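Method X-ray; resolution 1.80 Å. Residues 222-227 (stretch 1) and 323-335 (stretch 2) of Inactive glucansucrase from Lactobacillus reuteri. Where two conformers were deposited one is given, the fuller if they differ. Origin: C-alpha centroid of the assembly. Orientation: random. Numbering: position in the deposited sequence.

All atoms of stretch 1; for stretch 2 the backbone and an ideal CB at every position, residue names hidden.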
# COMPACT_ATOMS: atom_id res chain seq x y z
N THR A 222 -15.64 8.88 0.40
CA THR A 222 -14.55 8.66 -0.52
C THR A 222 -14.93 9.20 -1.89
O THR A 222 -16.08 9.05 -2.31
CB THR A 222 -14.28 7.16 -0.66
OG1 THR A 222 -15.52 6.45 -0.84
CG2 THR A 222 -13.58 6.64 0.62
N ILE A 223 -13.97 9.84 -2.55
CA ILE A 223 -14.15 10.39 -3.92
C ILE A 223 -15.38 11.31 -3.96
O ILE A 223 -15.49 12.21 -3.10
CB ILE A 223 -14.14 9.28 -5.02
CG1 ILE A 223 -13.15 8.17 -4.69
CG2 ILE A 223 -13.76 9.89 -6.36
CD1 ILE A 223 -13.04 7.11 -5.77
N ASN A 224 -16.34 11.08 -4.88
CA ASN A 224 -17.54 11.93 -4.96
C ASN A 224 -18.55 11.72 -3.83
O ASN A 224 -19.51 12.49 -3.73
CB ASN A 224 -18.22 11.80 -6.32
CG ASN A 224 -17.29 12.22 -7.46
OD1 ASN A 224 -16.99 13.40 -7.60
ND2 ASN A 224 -16.80 11.25 -8.23
N ASN A 225 -18.35 10.75 -2.94
CA ASN A 225 -19.22 10.59 -1.76
C ASN A 225 -18.73 11.34 -0.51
O ASN A 225 -19.20 11.08 0.60
CB ASN A 225 -19.46 9.12 -1.43
CG ASN A 225 -20.73 8.90 -0.62
OD1 ASN A 225 -21.75 9.53 -0.86
ND2 ASN A 225 -20.65 8.02 0.37
N GLN A 226 -17.82 12.30 -0.69
CA GLN A 226 -17.29 13.11 0.43
C GLN A 226 -18.41 13.69 1.30
O GLN A 226 -18.30 13.66 2.53
CB GLN A 226 -16.40 14.23 -0.12
CG GLN A 226 -15.64 15.05 0.92
CD GLN A 226 -14.73 16.09 0.28
OE1 GLN A 226 -14.71 16.23 -0.94
NE2 GLN A 226 -13.98 16.81 1.09
N ALA A 227 -19.47 14.20 0.67
CA ALA A 227 -20.59 14.79 1.40
C ALA A 227 -21.70 13.79 1.79
O ALA A 227 -22.70 14.20 2.33
CB ALA A 227 -21.18 15.95 0.60
N UNK A 323 -7.71 3.85 -8.68
CA UNK A 323 -8.18 3.03 -9.79
C UNK A 323 -9.68 3.30 -10.11
O UNK A 323 -10.30 2.56 -10.88
CB UNK A 323 -7.97 1.55 -9.46
N UNK A 324 -10.24 4.37 -9.54
CA UNK A 324 -11.62 4.80 -9.79
C UNK A 324 -11.65 6.06 -10.65
O UNK A 324 -11.22 7.13 -10.22
CB UNK A 324 -12.35 5.05 -8.47
N UNK A 325 -12.18 5.92 -11.87
CA UNK A 325 -12.26 7.02 -12.82
C UNK A 325 -13.09 8.20 -12.35
O UNK A 325 -12.87 9.32 -12.84
CB UNK A 325 -12.83 6.51 -14.14
N UNK A 326 -14.02 7.99 -11.42
CA UNK A 326 -14.76 9.09 -10.80
C UNK A 326 -13.93 10.16 -10.09
O UNK A 326 -14.40 11.30 -9.92
CB UNK A 326 -15.75 8.50 -9.79
N UNK A 327 -12.70 9.83 -9.72
CA UNK A 327 -11.77 10.80 -9.16
C UNK A 327 -11.43 11.94 -10.10
O UNK A 327 -11.08 13.02 -9.64
CB UNK A 327 -10.48 10.09 -8.75
N UNK A 328 -11.48 11.71 -11.42
CA UNK A 328 -11.21 12.77 -12.39
C UNK A 328 -12.22 13.92 -12.22
O UNK A 328 -11.82 15.08 -12.07
CB UNK A 328 -11.26 12.22 -13.81
N UNK A 329 -13.50 13.58 -12.25
CA UNK A 329 -14.58 14.54 -12.04
C UNK A 329 -14.41 15.30 -10.71
O UNK A 329 -14.47 16.54 -10.67
CB UNK A 329 -15.93 13.82 -12.07
N UNK A 330 -14.18 14.56 -9.63
CA UNK A 330 -13.94 15.13 -8.30
C UNK A 330 -12.84 16.18 -8.33
O UNK A 330 -13.03 17.30 -7.86
CB UNK A 330 -13.57 14.03 -7.31
N UNK A 331 -11.69 15.79 -8.87
CA UNK A 331 -10.55 16.69 -8.93
C UNK A 331 -10.80 17.94 -9.80
O UNK A 331 -10.43 19.05 -9.40
CB UNK A 331 -9.34 15.93 -9.46
N UNK A 332 -11.46 17.76 -10.94
CA UNK A 332 -11.83 18.91 -11.79
C UNK A 332 -12.72 19.92 -11.06
O UNK A 332 -12.47 21.12 -11.11
CB UNK A 332 -12.55 18.42 -13.05
N UNK A 333 -13.73 19.42 -10.36
CA UNK A 333 -14.61 20.27 -9.53
C UNK A 333 -13.85 21.04 -8.45
O UNK A 333 -14.23 22.14 -8.09
CB UNK A 333 -15.69 19.41 -8.87
N UNK A 334 -12.77 20.44 -7.93
CA UNK A 334 -11.95 21.04 -6.90
C UNK A 334 -10.82 21.93 -7.45
O UNK A 334 -10.02 22.44 -6.68
CB UNK A 334 -11.35 19.93 -6.03
N UNK A 335 -10.75 22.11 -8.76
CA UNK A 335 -9.66 22.88 -9.34
C UNK A 335 -8.32 22.15 -9.36
O UNK A 335 -7.28 22.80 -9.47
CB UNK A 335 -9.50 24.19 -8.57

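Stretch 2 begins as a loop and winds into a helix that runs past I223 and N224. Position 323 lies beyond the reach of stretch 1, so the contact does not restrict it; it is tyrosine, Y323.

At 324 CA-to-CB points toward stretch 1, and the ideal CB sits a tight 3.5 Å from I223 CD1. Any side chain must therefore turn past that methyl, and a flat ring or a slim aliphatic chain could do so. The residue is H324, with chi1 in m; its own CB packs 3.4 Å from I223 CD1, and the ring meets the same methyl obliquely. Position 325 points away, where many residues would serve; it is S325.

Position 326 is more demanding. Its CB direction is toward stretch 1, and an ideal CB would lie 3.3 Å from N224 ND2, a crowded spot, so the smallest residues suit best. G326 has no side chain there, and its carbonyl receives a hydrogen bond from N224 ND2 to G326 O at 2.9 Å.

At 327 CB points sideways, 4.1 Å from I223 CG2 in its ideal place; a small apolar residue fits. A327 supplies a methyl, with CB 4.0 Å from I223 CG2. Position 328 faces away and asks only for a residue at ease in a helix, here A328. Position 329 points sideways at the margin, so a long polar chain is acceptable; the end of Q329 leads away from stretch 1.

Position 330 points toward stretch 1, its ideal CB 3.5 Å from N224 OD1 and 4.2 Å from I223 CG2. A long, flexible apolar chain could follow the isoleucine, and leucine or methionine would be reasonable. M330, extended with chi1 and chi2 both t, carries SD to 3.6 Å from I223 CA and 4.1 Å from I223 CG2.

Positions 331 and 332 make no contact, and L331 and N332 continue the helix. At 333 CB again points toward stretch 1 but touches nothing, leaving room for a long polar chain. E333 uses it through a water, which donates to both N224 OD1 (2.6 Å) and E333 OE1 (2.8 Å).

From 334, also directed toward stretch 1, a long donor could reach the carbonyl oxygen of the Q226 side chain; lysine or arginine would suit. K334 does so, NZ to Q226 OE1 at 2.8 Å. Position 335 has phi 74°, which favours glycine, and G335 closes the helix in a Schellman motif.

Stretch 2, residues 323-335: YHSGAAQMLNEKG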
# COMPACT_ATOMS: atom_id res chain seq x y z
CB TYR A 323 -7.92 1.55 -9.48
CG TYR A 323 -6.43 1.20 -9.46
CD1 TYR A 323 -5.68 1.33 -8.30
CD2 TYR A 323 -5.78 0.75 -10.61
CE1 TYR A 323 -4.31 1.02 -8.28
CE2 TYR A 323 -4.42 0.44 -10.60
CZ TYR A 323 -3.69 0.59 -9.43
OH TYR A 323 -2.33 0.30 -9.42
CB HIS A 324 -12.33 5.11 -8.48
CG HIS A 324 -12.59 3.90 -7.64
ND1 HIS A 324 -11.64 3.34 -6.82
CD2 HIS A 324 -13.70 3.13 -7.51
CE1 HIS A 324 -12.15 2.28 -6.22
NE2 HIS A 324 -13.40 2.14 -6.61
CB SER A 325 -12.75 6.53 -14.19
OG SER A 325 -14.05 5.99 -14.13
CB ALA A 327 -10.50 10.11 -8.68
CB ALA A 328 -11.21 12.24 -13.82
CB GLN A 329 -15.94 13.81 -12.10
CG GLN A 329 -17.17 14.66 -11.91
CD GLN A 329 -17.64 15.25 -13.21
OE1 GLN A 329 -17.55 16.44 -13.41
NE2 GLN A 329 -18.12 14.39 -14.12
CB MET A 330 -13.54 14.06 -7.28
CG MET A 330 -13.30 14.61 -5.89
SD MET A 330 -12.51 13.46 -4.77
CE MET A 330 -10.88 13.21 -5.44
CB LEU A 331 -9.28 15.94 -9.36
CG LEU A 331 -8.75 14.97 -8.28
CD1 LEU A 331 -7.74 14.00 -8.88
CD2 LEU A 331 -8.14 15.71 -7.08
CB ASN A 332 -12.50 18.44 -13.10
CG ASN A 332 -11.52 17.78 -14.05
OD1 ASN A 332 -10.34 18.12 -14.11
ND2 ASN A 332 -12.03 16.84 -14.83
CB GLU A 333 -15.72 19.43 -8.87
CG GLU A 333 -16.77 18.89 -9.85
CD GLU A 333 -17.77 17.93 -9.21
OE1 GLU A 333 -17.64 17.57 -8.02
OE2 GLU A 333 -18.70 17.50 -9.92
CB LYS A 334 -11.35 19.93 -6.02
CG LYS A 334 -12.39 19.17 -5.23
CD LYS A 334 -11.78 17.97 -4.50
CE LYS A 334 -12.81 17.24 -3.66
NZ LYS A 334 -13.34 18.05 -2.52
O HOH W 1 -18.43 15.34 -6.54
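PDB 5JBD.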